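Local coordinates for protein putidaredoxin reductase (Pseudomonas putida, PDB 1Q1R) that probably uses its bound FAD to pass electrons from a nicotinamide nucleotide to putidaredoxin, the iron-sulfur partner of cytochrome P450cam, at residues A[38-50]-A[58-70]. Numbering follows the deposited sequence.
Sequences ATVIPHHLPPLSK and TAESLYLRTPDAY. With FAD (flavin-adenine dinucleotide), chain C.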
ATOM      1  N   ALA A  38       4.409   8.895  15.197  1.00 27.22           N
ATOM      2  CA  ALA A  38       4.397  10.029  14.279  1.00 27.25           C
ATOM      3  C   ALA A  38       3.901  11.251  15.048  1.00 25.73           C
ATOM      4  O   ALA A  38       3.039  11.135  15.915  1.00 24.99           O
ATOM      5  CB  ALA A  38       3.477   9.743  13.087  1.00 27.23           C
ATOM      6  N   THR A  39       4.446  12.419  14.738  1.00 25.88           N
ATOM      7  CA  THR A  39       4.032  13.641  15.420  1.00 25.65           C
ATOM      8  C   THR A  39       2.909  14.362  14.672  1.00 24.54           C
ATOM      9  O   THR A  39       2.000  14.910  15.285  1.00 25.50           O
ATOM     10  CB  THR A  39       5.230  14.598  15.605  1.00 26.60           C
ATOM     11  OG1 THR A  39       6.207  13.972  16.449  1.00 28.77           O
ATOM     12  CG2 THR A  39       4.788  15.905  16.250  1.00 27.54           C
ATOM     13  N   VAL A  40       2.969  14.337  13.345  1.00 23.36           N
ATOM     14  CA  VAL A  40       1.980  14.994  12.496  1.00 22.18           C
ATOM     15  C   VAL A  40       0.545  14.505  12.691  1.00 22.14           C
ATOM     16  O   VAL A  40       0.299  13.416  13.212  1.00 22.51           O
ATOM     17  CB  VAL A  40       2.314  14.793  11.003  1.00 22.11           C
ATOM     18  CG1 VAL A  40       3.745  15.241  10.716  1.00 23.18           C
ATOM     19  CG2 VAL A  40       2.126  13.332  10.632  1.00 22.50           C
ATOM     20  N   ILE A  41      -0.398  15.327  12.252  1.00 21.39           N
ATOM     21  CA  ILE A  41      -1.816  14.989  12.316  1.00 22.69           C
ATOM     22  C   ILE A  41      -2.025  13.868  11.289  1.00 20.82           C
ATOM     23  O   ILE A  41      -1.541  13.966  10.165  1.00 21.13           O
ATOM     24  CB  ILE A  41      -2.674  16.209  11.920  1.00 24.09           C
ATOM     25  CG1 ILE A  41      -2.435  17.346  12.916  1.00 24.71           C
ATOM     26  CG2 ILE A  41      -4.151  15.826  11.870  1.00 25.19           C
ATOM     27  CD1 ILE A  41      -2.819  18.710  12.386  1.00 27.76           C
ATOM     28  N   PRO A  42      -2.730  12.785  11.667  1.00 20.46           N
ATOM     29  CA  PRO A  42      -2.959  11.678  10.725  1.00 19.79           C
ATOM     30  C   PRO A  42      -3.364  12.164   9.332  1.00 18.54           C
ATOM     31  O   PRO A  42      -4.250  13.007   9.189  1.00 18.63           O
ATOM     32  CB  PRO A  42      -4.038  10.862  11.421  1.00 20.22           C
ATOM     33  CG  PRO A  42      -3.623  10.994  12.879  1.00 21.56           C
ATOM     34  CD  PRO A  42      -3.315  12.482  12.987  1.00 20.27           C
ATOM     35  N   HIS A  43      -2.710  11.629   8.305  1.00 17.96           N
ATOM     36  CA  HIS A  43      -2.987  12.055   6.936  1.00 17.68           C
ATOM     37  C   HIS A  43      -2.972  10.911   5.925  1.00 17.62           C
ATOM     38  O   HIS A  43      -2.404   9.849   6.178  1.00 17.82           O
ATOM     39  CB  HIS A  43      -1.937  13.072   6.501  1.00 16.93           C
ATOM     40  CG  HIS A  43      -0.554  12.498   6.447  1.00 16.34           C
ATOM     41  ND1 HIS A  43       0.277  12.453   7.545  1.00 17.52           N
ATOM     42  CD2 HIS A  43       0.106  11.862   5.451  1.00 14.46           C
ATOM     43  CE1 HIS A  43       1.388  11.809   7.232  1.00 15.06           C
ATOM     44  NE2 HIS A  43       1.309  11.440   5.967  1.00 18.70           N
ATOM     45  N   HIS A  44      -3.580  11.159   4.764  1.00 17.87           N
ATOM     46  CA  HIS A  44      -3.627  10.184   3.675  1.00 17.51           C
ATOM     47  C   HIS A  44      -2.209   9.994   3.143  1.00 17.96           C
ATOM     48  O   HIS A  44      -1.387  10.913   3.204  1.00 17.06           O
ATOM     49  CB  HIS A  44      -4.505  10.706   2.529  1.00 17.85           C
ATOM     50  CG  HIS A  44      -5.954  10.840   2.881  1.00 18.18           C
ATOM     51  ND1 HIS A  44      -6.813   9.764   2.922  1.00 19.87           N
ATOM     52  CD2 HIS A  44      -6.695  11.926   3.214  1.00 18.13           C
ATOM     53  CE1 HIS A  44      -8.022  10.180   3.265  1.00 20.26           C
ATOM     54  NE2 HIS A  44      -7.977  11.488   3.446  1.00 17.85           N
ATOM     55  N   LEU A  45      -1.934   8.807   2.609  1.00 16.90           N
ATOM     56  CA  LEU A  45      -0.628   8.504   2.040  1.00 16.98           C
ATOM     57  C   LEU A  45      -0.582   8.589   0.510  1.00 17.54           C
ATOM     58  O   LEU A  45       0.384   9.105  -0.055  1.00 16.84           O
ATOM     59  CB  LEU A  45      -0.179   7.102   2.475  1.00 18.84           C
ATOM     60  CG  LEU A  45       0.897   6.988   3.553  1.00 21.54           C
ATOM     61  CD1 LEU A  45       0.744   8.097   4.579  1.00 19.98           C
ATOM     62  CD2 LEU A  45       0.830   5.603   4.192  1.00 20.45           C
ATOM     63  N   PRO A  46      -1.622   8.084  -0.181  1.00 17.25           N
ATOM     64  CA  PRO A  46      -1.642   8.121  -1.651  1.00 16.88           C
ATOM     65  C   PRO A  46      -1.233   9.429  -2.327  1.00 16.14           C
ATOM     66  O   PRO A  46      -0.528   9.411  -3.331  1.00 15.93           O
ATOM     67  CB  PRO A  46      -3.073   7.707  -1.989  1.00 17.92           C
ATOM     68  CG  PRO A  46      -3.373   6.715  -0.897  1.00 18.51           C
ATOM     69  CD  PRO A  46      -2.831   7.414   0.338  1.00 16.87           C
ATOM     70  N   PRO A  47      -1.662  10.582  -1.786  1.00 16.68           N
ATOM     71  CA  PRO A  47      -1.291  11.855  -2.412  1.00 16.21           C
ATOM     72  C   PRO A  47       0.215  12.123  -2.396  1.00 16.93           C
ATOM     73  O   PRO A  47       0.708  12.921  -3.190  1.00 17.22           O
ATOM     74  CB  PRO A  47      -2.051  12.891  -1.579  1.00 16.64           C
ATOM     75  CG  PRO A  47      -3.248  12.135  -1.076  1.00 16.55           C
ATOM     76  CD  PRO A  47      -2.636  10.797  -0.697  1.00 16.09           C
ATOM     77  N   LEU A  48       0.938  11.451  -1.501  1.00 16.66           N
ATOM     78  CA  LEU A  48       2.380  11.656  -1.366  1.00 17.63           C
ATOM     79  C   LEU A  48       3.246  11.245  -2.557  1.00 17.55           C
ATOM     80  O   LEU A  48       4.428  11.591  -2.607  1.00 18.28           O
ATOM     81  CB  LEU A  48       2.897  10.986  -0.086  1.00 17.90           C
ATOM     82  CG  LEU A  48       2.208  11.416   1.215  1.00 20.60           C
ATOM     83  CD1 LEU A  48       2.964  10.844   2.397  1.00 21.22           C
ATOM     84  CD2 LEU A  48       2.145  12.930   1.312  1.00 21.48           C
ATOM     85  N   SER A  49       2.686  10.487  -3.498  1.00 17.24           N
ATOM     86  CA  SER A  49       3.430  10.122  -4.705  1.00 18.56           C
ATOM     87  C   SER A  49       2.602  10.602  -5.897  1.00 18.50           C
ATOM     88  O   SER A  49       2.886  10.269  -7.049  1.00 20.11           O
ATOM     89  CB  SER A  49       3.659   8.609  -4.794  1.00 17.86           C
ATOM     90  OG  SER A  49       2.441   7.890  -4.730  1.00 19.70           O
ATOM     91  N   LYS A  50       1.583  11.407  -5.599  1.00 17.04           N
ATOM     92  CA  LYS A  50       0.682  11.939  -6.612  1.00 17.58           C
ATOM     93  C   LYS A  50       0.543  13.472  -6.571  1.00 17.83           C
ATOM     94  O   LYS A  50       1.533  14.187  -6.732  1.00 18.07           O
ATOM     95  CB  LYS A  50      -0.691  11.258  -6.477  1.00 17.06           C
ATOM     96  CG  LYS A  50      -0.605   9.727  -6.549  1.00 17.77           C
ATOM     97  CD  LYS A  50      -1.955   9.060  -6.292  1.00 18.78           C
ATOM     98  CE  LYS A  50      -1.828   7.544  -6.288  1.00 18.72           C
ATOM     99  NZ  LYS A  50      -0.939   7.045  -5.194  1.00 18.69           N
ATOM    100  N   THR A  58      -3.126  21.018  -1.033  1.00 18.69           N
ATOM    101  CA  THR A  58      -2.712  21.674   0.204  1.00 18.57           C
ATOM    102  C   THR A  58      -2.424  20.653   1.301  1.00 18.51           C
ATOM    103  O   THR A  58      -2.872  19.505   1.237  1.00 17.37           O
ATOM    104  CB  THR A  58      -3.791  22.645   0.712  1.00 19.19           C
ATOM    105  OG1 THR A  58      -4.946  21.903   1.121  1.00 18.23           O
ATOM    106  CG2 THR A  58      -4.174  23.631  -0.388  1.00 17.72           C
ATOM    107  N   ALA A  59      -1.671  21.070   2.311  1.00 18.09           N
ATOM    108  CA  ALA A  59      -1.337  20.158   3.397  1.00 17.76           C
ATOM    109  C   ALA A  59      -2.616  19.826   4.140  1.00 18.98           C
ATOM    110  O   ALA A  59      -2.795  18.713   4.630  1.00 18.83           O
ATOM    111  CB  ALA A  59      -0.332  20.802   4.333  1.00 16.69           C
ATOM    112  N   GLU A  60      -3.509  20.808   4.204  1.00 19.47           N
ATOM    113  CA  GLU A  60      -4.790  20.659   4.881  1.00 21.30           C
ATOM    114  C   GLU A  60      -5.624  19.526   4.266  1.00 19.98           C
ATOM    115  O   GLU A  60      -6.260  18.754   4.983  1.00 20.27           O
ATOM    116  CB  GLU A  60      -5.550  21.987   4.791  1.00 23.99           C
ATOM    117  CG  GLU A  60      -6.870  22.035   5.513  1.00 29.32           C
ATOM    118  CD  GLU A  60      -7.506  23.413   5.415  1.00 31.37           C
ATOM    119  OE1 GLU A  60      -7.913  23.812   4.302  1.00 32.43           O
ATOM    120  OE2 GLU A  60      -7.581  24.101   6.450  1.00 33.71           O
ATOM    121  N   SER A  61      -5.603  19.420   2.941  1.00 19.77           N
ATOM    122  CA  SER A  61      -6.369  18.390   2.251  1.00 19.70           C
ATOM    123  C   SER A  61      -5.896  16.974   2.592  1.00 20.01           C
ATOM    124  O   SER A  61      -6.620  16.004   2.365  1.00 19.71           O
ATOM    125  CB  SER A  61      -6.312  18.611   0.731  1.00 19.62           C
ATOM    126  OG  SER A  61      -5.032  18.331   0.202  1.00 19.57           O
ATOM    127  N   LEU A  62      -4.697  16.852   3.156  1.00 19.37           N
ATOM    128  CA  LEU A  62      -4.162  15.537   3.508  1.00 18.78           C
ATOM    129  C   LEU A  62      -4.731  14.904   4.786  1.00 19.77           C
ATOM    130  O   LEU A  62      -4.675  13.687   4.946  1.00 19.01           O
ATOM    131  CB  LEU A  62      -2.638  15.602   3.642  1.00 18.17           C
ATOM    132  CG  LEU A  62      -1.787  16.017   2.440  1.00 17.58           C
ATOM    133  CD1 LEU A  62      -0.320  16.050   2.868  1.00 16.82           C
ATOM    134  CD2 LEU A  62      -1.987  15.059   1.283  1.00 17.50           C
ATOM    135  N   TYR A  63      -5.260  15.715   5.698  1.00 20.53           N
ATOM    136  CA  TYR A  63      -5.801  15.192   6.955  1.00 21.59           C
ATOM    137  C   TYR A  63      -6.831  14.084   6.746  1.00 22.16           C
ATOM    138  O   TYR A  63      -7.744  14.218   5.926  1.00 20.99           O
ATOM    139  CB  TYR A  63      -6.458  16.317   7.769  1.00 22.83           C
ATOM    140  CG  TYR A  63      -5.548  17.466   8.159  1.00 25.33           C
ATOM    141  CD1 TYR A  63      -6.087  18.697   8.545  1.00 27.12           C
ATOM    142  CD2 TYR A  63      -4.157  17.331   8.155  1.00 26.62           C
ATOM    143  CE1 TYR A  63      -5.268  19.768   8.918  1.00 28.38           C
ATOM    144  CE2 TYR A  63      -3.324  18.399   8.525  1.00 28.06           C
ATOM    145  CZ  TYR A  63      -3.888  19.611   8.905  1.00 29.47           C
ATOM    146  OH  TYR A  63      -3.076  20.671   9.266  1.00 29.57           O
ATOM    147  N   LEU A  64      -6.681  12.988   7.488  1.00 21.80           N
ATOM    148  CA  LEU A  64      -7.628  11.882   7.407  1.00 22.89           C
ATOM    149  C   LEU A  64      -8.946  12.395   7.985  1.00 23.94           C
ATOM    150  O   LEU A  64     -10.024  12.116   7.456  1.00 22.88           O
ATOM    151  CB  LEU A  64      -7.131  10.684   8.225  1.00 22.56           C
ATOM    152  CG  LEU A  64      -5.875   9.963   7.725  1.00 22.53           C
ATOM    153  CD1 LEU A  64      -5.605   8.745   8.606  1.00 20.56           C
ATOM    154  CD2 LEU A  64      -6.065   9.533   6.273  1.00 20.41           C
ATOM    155  N   ARG A  65      -8.830  13.144   9.079  1.00 25.26           N
ATOM    156  CA  ARG A  65      -9.969  13.758   9.767  1.00 28.61           C
ATOM    157  C   ARG A  65      -9.481  15.103  10.295  1.00 29.51           C
ATOM    158  O   ARG A  65      -8.312  15.233  10.651  1.00 29.16           O
ATOM    159  CB  ARG A  65     -10.404  12.910  10.961  1.00 29.31           C
ATOM    160  CG  ARG A  65     -10.713  11.472  10.638  1.00 31.76           C
ATOM    161  CD  ARG A  65     -12.090  11.308  10.036  1.00 32.82           C
ATOM    162  NE  ARG A  65     -12.324   9.903   9.717  1.00 36.50           N
ATOM    163  CZ  ARG A  65     -13.507   9.304   9.786  1.00 36.90           C
ATOM    164  NH1 ARG A  65     -14.581   9.992  10.167  1.00 36.90           N
ATOM    165  NH2 ARG A  65     -13.610   8.016   9.486  1.00 36.07           N
ATOM    166  N   THR A  66     -10.360  16.100  10.352  1.00 31.26           N
ATOM    167  CA  THR A  66      -9.958  17.404  10.869  1.00 33.73           C
ATOM    168  C   THR A  66      -9.551  17.222  12.327  1.00 34.65           C
ATOM    169  O   THR A  66     -10.018  16.301  12.995  1.00 33.78           O
ATOM    170  CB  THR A  66     -11.109  18.432  10.811  1.00 34.26           C
ATOM    171  OG1 THR A  66     -12.214  17.953  11.587  1.00 35.72           O
ATOM    172  CG2 THR A  66     -11.557  18.656   9.377  1.00 34.95           C
ATOM    173  N   PRO A  67      -8.667  18.095  12.838  1.00 36.20           N
ATOM    174  CA  PRO A  67      -8.212  18.003  14.230  1.00 37.29           C
ATOM    175  C   PRO A  67      -9.343  18.039  15.258  1.00 38.46           C
ATOM    176  O   PRO A  67      -9.263  17.372  16.290  1.00 39.42           O
ATOM    177  CB  PRO A  67      -7.271  19.196  14.360  1.00 37.46           C
ATOM    178  CG  PRO A  67      -6.686  19.299  12.986  1.00 36.71           C
ATOM    179  CD  PRO A  67      -7.907  19.126  12.109  1.00 36.13           C
ATOM    180  N   ASP A  68     -10.386  18.815  14.981  1.00 39.23           N
ATOM    181  CA  ASP A  68     -11.513  18.912  15.906  1.00 40.22           C
ATOM    182  C   ASP A  68     -12.279  17.598  16.003  1.00 39.97           C
ATOM    183  O   ASP A  68     -12.844  17.278  17.050  1.00 40.57           O
ATOM    184  CB  ASP A  68     -12.480  20.022  15.477  1.00 42.32           C
ATOM    185  CG  ASP A  68     -11.872  21.410  15.589  1.00 44.69           C
ATOM    186  OD1 ASP A  68     -11.221  21.699  16.616  1.00 45.96           O
ATOM    187  OD2 ASP A  68     -12.056  22.218  14.652  1.00 46.04           O
ATOM    188  N   ALA A  69     -12.298  16.842  14.910  1.00 38.79           N
ATOM    189  CA  ALA A  69     -13.008  15.568  14.867  1.00 37.62           C
ATOM    190  C   ALA A  69     -12.611  14.641  16.008  1.00 36.88           C
ATOM    191  O   ALA A  69     -13.460  13.960  16.581  1.00 36.94           O
ATOM    192  CB  ALA A  69     -12.771  14.879  13.529  1.00 37.79           C
ATOM    193  N   TYR A  70     -11.327  14.604  16.340  1.00 36.58           N
ATOM    194  CA  TYR A  70     -10.878  13.737  17.423  1.00 37.06           C
ATOM    195  C   TYR A  70     -11.531  14.149  18.734  1.00 37.91           C
ATOM    196  O   TYR A  70     -12.045  13.309  19.467  1.00 38.01           O
ATOM    197  CB  TYR A  70      -9.354  13.779  17.565  1.00 35.64           C
ATOM    198  CG  TYR A  70      -8.618  13.221  16.367  1.00 34.32           C
ATOM    199  CD1 TYR A  70      -8.442  13.988  15.217  1.00 33.40           C
ATOM    200  CD2 TYR A  70      -8.134  11.913  16.369  1.00 33.39           C
ATOM    201  CE1 TYR A  70      -7.802  13.467  14.097  1.00 33.90           C
ATOM    202  CE2 TYR A  70      -7.493  11.381  15.254  1.00 33.03           C
ATOM    203  CZ  TYR A  70      -7.332  12.165  14.122  1.00 32.92           C
ATOM    204  OH  TYR A  70      -6.723  11.650  13.009  1.00 32.24           O
TER
HETATM  205  PA  FAD C 749       0.996   3.018   8.271  1.00 22.85           P
HETATM  206  O1A FAD C 749       2.430   2.657   8.170  1.00 21.51           O
HETATM  207  O2A FAD C 749       0.465   4.065   7.367  1.00 23.56           O
HETATM  208  O5B FAD C 749       0.660   3.450   9.776  1.00 22.88           O
HETATM  209  C5B FAD C 749       1.261   2.799  10.902  1.00 24.60           C
HETATM  210  C4B FAD C 749       1.691   3.868  11.921  1.00 25.32           C
HETATM  211  O4B FAD C 749       1.947   3.239  13.228  1.00 24.74           O
HETATM  212  C3B FAD C 749       3.017   4.524  11.505  1.00 25.39           C
HETATM  213  O3B FAD C 749       2.980   5.916  11.847  1.00 25.67           O
HETATM  214  C2B FAD C 749       4.033   3.823  12.372  1.00 25.76           C
HETATM  215  O2B FAD C 749       5.167   4.667  12.592  1.00 26.90           O
HETATM  216  C1B FAD C 749       3.259   3.655  13.663  1.00 25.83           C
HETATM  217  N9A FAD C 749       3.874   2.698  14.624  1.00 27.11           N
HETATM  218  C8A FAD C 749       4.421   1.503  14.337  1.00 27.77           C
HETATM  219  N7A FAD C 749       4.886   0.954  15.467  1.00 28.81           N
HETATM  220  C5A FAD C 749       4.634   1.798  16.464  1.00 28.55           C
HETATM  221  C6A FAD C 749       4.885   1.774  17.837  1.00 29.91           C
HETATM  222  N6A FAD C 749       5.517   0.739  18.387  1.00 29.37           N
HETATM  223  N1A FAD C 749       4.488   2.820  18.604  1.00 29.68           N
HETATM  224  C2A FAD C 749       3.861   3.874  18.062  1.00 29.78           C
HETATM  225  N3A FAD C 749       3.614   3.917  16.745  1.00 27.80           N
HETATM  226  C4A FAD C 749       3.989   2.898  15.933  1.00 27.75           C
HETATM  227  N1  FAD C 749      -2.613   2.330  -1.335  1.00 21.11           N
HETATM  228  C2  FAD C 749      -3.635   2.296  -2.292  1.00 21.86           C
HETATM  229  O2  FAD C 749      -4.582   1.523  -2.152  1.00 25.16           O
HETATM  230  N3  FAD C 749      -3.573   3.158  -3.401  1.00 19.74           N
HETATM  231  C4  FAD C 749      -2.489   4.056  -3.542  1.00 20.01           C
HETATM  232  O4  FAD C 749      -2.472   4.835  -4.493  1.00 19.62           O
HETATM  233  C4X FAD C 749      -1.464   4.086  -2.583  1.00 19.58           C
HETATM  234  N5  FAD C 749      -0.441   4.983  -2.681  1.00 18.41           N
HETATM  235  C5X FAD C 749       0.531   5.088  -1.729  1.00 18.89           C
HETATM  236  C6  FAD C 749       1.554   6.051  -1.857  1.00 17.76           C
HETATM  237  C7  FAD C 749       2.547   6.176  -0.859  1.00 17.37           C
HETATM  238  C7M FAD C 749       3.673   7.211  -1.040  1.00 17.13           C
HETATM  239  C8  FAD C 749       2.509   5.335   0.283  1.00 16.67           C
HETATM  240  C8M FAD C 749       3.555   5.459   1.402  1.00 16.73           C
HETATM  241  C9  FAD C 749       1.489   4.375   0.409  1.00 17.47           C
HETATM  242  C9A FAD C 749       0.501   4.247  -0.592  1.00 17.80           C
HETATM  243  N10 FAD C 749      -0.546   3.293  -0.474  1.00 20.28           N
HETATM  244  C10 FAD C 749      -1.536   3.221  -1.477  1.00 19.12           C
HETATM  245  C1' FAD C 749      -0.597   2.363   0.695  1.00 20.18           C
HETATM  246  C2' FAD C 749      -1.637   2.833   1.715  1.00 20.72           C
HETATM  247  O2' FAD C 749      -1.437   4.225   1.978  1.00 21.17           O
HETATM  248  C3' FAD C 749      -1.530   2.028   3.023  1.00 20.70           C
HETATM  249  O3' FAD C 749      -1.629   0.630   2.722  1.00 21.65           O
HETATM  250  C4' FAD C 749      -2.646   2.426   3.998  1.00 21.09           C
HETATM  251  O4' FAD C 749      -2.550   3.822   4.290  1.00 21.15           O
HETATM  252  C5' FAD C 749      -2.574   1.639   5.319  1.00 21.79           C
HETATM  253  O5' FAD C 749      -1.453   2.031   6.128  1.00 20.68           O
HETATM  254  P   FAD C 749      -1.394   1.534   7.665  1.00 20.36           P
HETATM  255  O1P FAD C 749      -2.190   2.473   8.483  1.00 18.93           O
HETATM  256  O2P FAD C 749      -1.768   0.103   7.691  1.00 20.08           O
HETATM  257  O3P FAD C 749       0.180   1.633   8.051  1.00 22.24           O
HETATM  258  O   HOH W   1      -6.370  13.567  10.989  1.00 22.60           O
HETATM  259  O   HOH W   2     -10.208  12.710   4.538  1.00 34.50           O
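Leu64 lays its CD2 methyl over one face of the His44 imidazole, a CH-pi contact with CD2 3.5 Å from the ring centroid. With CG anti to its own carbonyl carbon (chi1 -66°), the His44 side chain runs aslant to that of Leu64 and sets its ring face against the CD2 methyl. Its NE2 meets water 2 at 2.8 Å, in the ring plane, and that water donates to Leu64 O. Replacing His44 by an alanine would probably take away the ring face against Leu64 CD2 and the NE2 partner of water 2. Two backbone bonds flank a single beta bridge between His43 and Tyr63. His44 N donates to Leu62 O at 2.8 Å, in the carbonyl plane. Leu64 N reaches Pro42 O at 3.0 Å, from above that carbonyl's plane. Pro42 O also accepts a hydrogen bond from water 1, which donates to Arg65 O as well and accepts from Tyr70 OH. The beta bridge ties together the loop between strand 31-35 and helix 67-72, in the FAD-binding domain of this glutathione reductase fold. Ile41 CG2 sits over one face of the Tyr63 ring, and Ile41 CD1 is 3.7 Å from Tyr63 OH. Leu62 CD2 packs on Pro47 CB at 3.6 Å. Beyond Pro47, Lys50 NZ hydrogen-bonds to Pro46 O and FAD O4, and forms a salt bridge with Glu163.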